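Local coordinates for ribosome-inactivating protein 3 (Zea mays, PDB 2PQI) that belongs to the ribosome-inactivating protein family, plant proteins with a mixed beta-sheet packed against a largely helical body, at residues A[67-72]-A[94-99]. Residues are numbered along the deposited sequence; the frame is centred on the assembly and turned at random.
Sequences AIRMDN and THLLGD
A67 and L97 meet through methyl groups: CB of A67 lies 3.8 Å from CD2 of L97, with L97 CD1 a little farther from the same carbon. The leucine's own CA–CB bond does not aim at the strand; it is the forked end that comes close. Its CG stands anti to the carbonyl carbon (chi1 -54°); from there CD1 continues the chain, and the other branch, CD2, makes the nearest approach. A short side chain suits position 67, because it lets the longer leucine come down on the sheet, and the branched end of L97 is broad enough to reach several strands at once.

Two residues along, R69 points to the same side, as alternation in a strand requires, and meets L96. Here the touch is slight: NH1 of R69 is 3.9 Å from CD1 of L96, the methyl approaching the guanidinium obliquely. An apolar branch suits this place, since it covers the group without competing for its hydrogen bonds. The guanidinium is gripped within its own segment. NE donates to OD1 of D71 at 3.0 Å and NH2 to OD2 of D71 at 3.1 Å, a side-on, two-pronged salt bridge in which both oxygens use their syn lone pairs and the carboxylate lies nearly in the guanidinium plane. The long arginine chain spans from strand to carboxylate, a bend at chi3 (-62°) turning the group to D71, and this grip should restrict its rotation. The 3-10 turn at 70-71 places D71 within reach.

E87 accepts a hydrogen bond from L96 N and a weak one from L97 N, tying this part of the irregular loop to strand 85-87. The loop, which leads on to strand 102-103, lies over one face of the mixed sheet, where L97 also touches W52, V76 and W85 on strands 52-58, 74-79 and 85-87.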
loop_
_atom_site.group_PDB
_atom_site.type_symbol
_atom_site.label_atom_id
_atom_site.label_comp_id
_atom_site.label_asym_id
_atom_site.label_seq_id
_atom_site.Cartn_x
_atom_site.Cartn_y
_atom_site.Cartn_z
ATOM N N ALA A 67 1.459 10.002 -1.534
ATOM C CA ALA A 67 0.102 10.525 -1.622
ATOM C C ALA A 67 -0.905 9.396 -1.814
ATOM O O ALA A 67 -1.242 9.031 -2.940
ATOM C CB ALA A 67 -0.005 11.532 -2.758
ATOM N N ILE A 68 -1.379 8.850 -0.700
ATOM C CA ILE A 68 -2.201 7.647 -0.707
ATOM C C ILE A 68 -3.669 8.031 -0.537
ATOM O O ILE A 68 -4.026 8.799 0.363
ATOM C CB ILE A 68 -1.752 6.691 0.448
ATOM C CG1 ILE A 68 -0.300 6.255 0.217
ATOM C CG2 ILE A 68 -2.647 5.461 0.541
ATOM C CD1 ILE A 68 0.356 5.645 1.438
ATOM N N ARG A 69 -4.515 7.533 -1.433
ATOM C CA ARG A 69 -5.945 7.795 -1.324
ATOM C C ARG A 69 -6.557 6.767 -0.359
ATOM O O ARG A 69 -6.504 5.551 -0.577
ATOM C CB ARG A 69 -6.622 7.718 -2.697
ATOM C CG ARG A 69 -6.291 6.499 -3.507
ATOM C CD ARG A 69 -6.966 6.600 -4.849
ATOM N NE ARG A 69 -8.429 6.650 -4.748
ATOM C CZ ARG A 69 -9.246 6.868 -5.780
ATOM N NH1 ARG A 69 -8.748 7.058 -6.997
ATOM N NH2 ARG A 69 -10.561 6.899 -5.601
ATOM N N MET A 70 -7.142 7.276 0.721
ATOM C CA MET A 70 -7.583 6.429 1.823
ATOM C C MET A 70 -8.604 5.398 1.352
ATOM O O MET A 70 -8.581 4.246 1.782
ATOM C CB MET A 70 -8.175 7.279 2.948
ATOM C CG MET A 70 -7.341 7.293 4.219
ATOM S SD MET A 70 -7.701 8.711 5.272
ATOM C CE MET A 70 -8.835 7.980 6.449
ATOM N N ASP A 71 -9.497 5.822 0.463
ATOM C CA ASP A 71 -10.744 5.103 0.228
ATOM C C ASP A 71 -10.493 3.760 -0.449
ATOM O O ASP A 71 -11.372 2.898 -0.484
ATOM C CB ASP A 71 -11.697 5.949 -0.619
ATOM C CG ASP A 71 -11.181 6.173 -2.028
ATOM O OD1 ASP A 71 -9.970 5.975 -2.257
ATOM O OD2 ASP A 71 -11.987 6.549 -2.905
ATOM N N ASN A 72 -9.281 3.578 -0.969
ATOM C CA ASN A 72 -8.806 2.260 -1.392
ATOM C C ASN A 72 -7.302 2.056 -1.182
ATOM O O ASN A 72 -6.658 1.293 -1.904
ATOM C CB ASN A 72 -9.171 2.002 -2.855
ATOM C CG ASN A 72 -8.910 3.205 -3.741
ATOM O OD1 ASN A 72 -7.827 3.791 -3.708
ATOM N ND2 ASN A 72 -9.902 3.577 -4.541
ATOM N N THR A 94 -6.579 12.319 -16.047
ATOM C CA THR A 94 -6.948 13.406 -15.158
ATOM C C THR A 94 -6.074 13.305 -13.917
ATOM O O THR A 94 -5.939 12.229 -13.334
ATOM C CB THR A 94 -8.418 13.307 -14.725
ATOM O OG1 THR A 94 -9.265 13.384 -15.874
ATOM C CG2 THR A 94 -8.764 14.438 -13.760
ATOM N N HIS A 95 -5.466 14.418 -13.523
ATOM C CA HIS A 95 -4.631 14.425 -12.344
ATOM C C HIS A 95 -5.508 14.431 -11.119
ATOM O O HIS A 95 -6.471 15.195 -11.051
ATOM C CB HIS A 95 -3.735 15.664 -12.319
ATOM C CG HIS A 95 -2.452 15.488 -13.056
ATOM N ND1 HIS A 95 -2.093 16.278 -14.130
ATOM C CD2 HIS A 95 -1.436 14.612 -12.881
ATOM C CE1 HIS A 95 -0.914 15.896 -14.579
ATOM N NE2 HIS A 95 -0.491 14.885 -13.840
ATOM N N LEU A 96 -5.179 13.567 -10.159
ATOM C CA LEU A 96 -5.903 13.499 -8.905
ATOM C C LEU A 96 -5.158 14.395 -7.921
ATOM O O LEU A 96 -5.746 14.955 -6.992
ATOM C CB LEU A 96 -5.932 12.065 -8.390
ATOM C CG LEU A 96 -6.714 11.138 -9.311
ATOM C CD1 LEU A 96 -6.603 9.692 -8.845
ATOM C CD2 LEU A 96 -8.159 11.606 -9.349
ATOM N N LEU A 97 -3.860 14.552 -8.150
ATOM C CA LEU A 97 -3.019 15.375 -7.289
ATOM C C LEU A 97 -2.918 16.819 -7.764
ATOM O O LEU A 97 -2.949 17.087 -8.954
ATOM C CB LEU A 97 -1.606 14.807 -7.226
ATOM C CG LEU A 97 -1.328 13.365 -6.828
ATOM C CD1 LEU A 97 0.165 13.257 -6.539
ATOM C CD2 LEU A 97 -2.142 12.961 -5.606
ATOM N N GLY A 98 -2.780 17.743 -6.823
ATOM C CA GLY A 98 -2.653 19.145 -7.177
ATOM C C GLY A 98 -1.207 19.602 -7.079
ATOM O O GLY A 98 -0.305 18.779 -6.912
ATOM N N ASP A 99 -0.991 20.913 -7.175
ATOM C CA ASP A 99 0.340 21.519 -7.115
ATOM C C ASP A 99 1.207 21.231 -8.345
ATOM O O ASP A 99 2.411 20.978 -8.219
ATOM C CB ASP A 99 1.088 21.078 -5.852
ATOM C CG ASP A 99 0.768 21.955 -4.647
ATOM O OD1 ASP A 99 0.054 22.963 -4.814
ATOM O OD2 ASP A 99 1.243 21.643 -3.535
#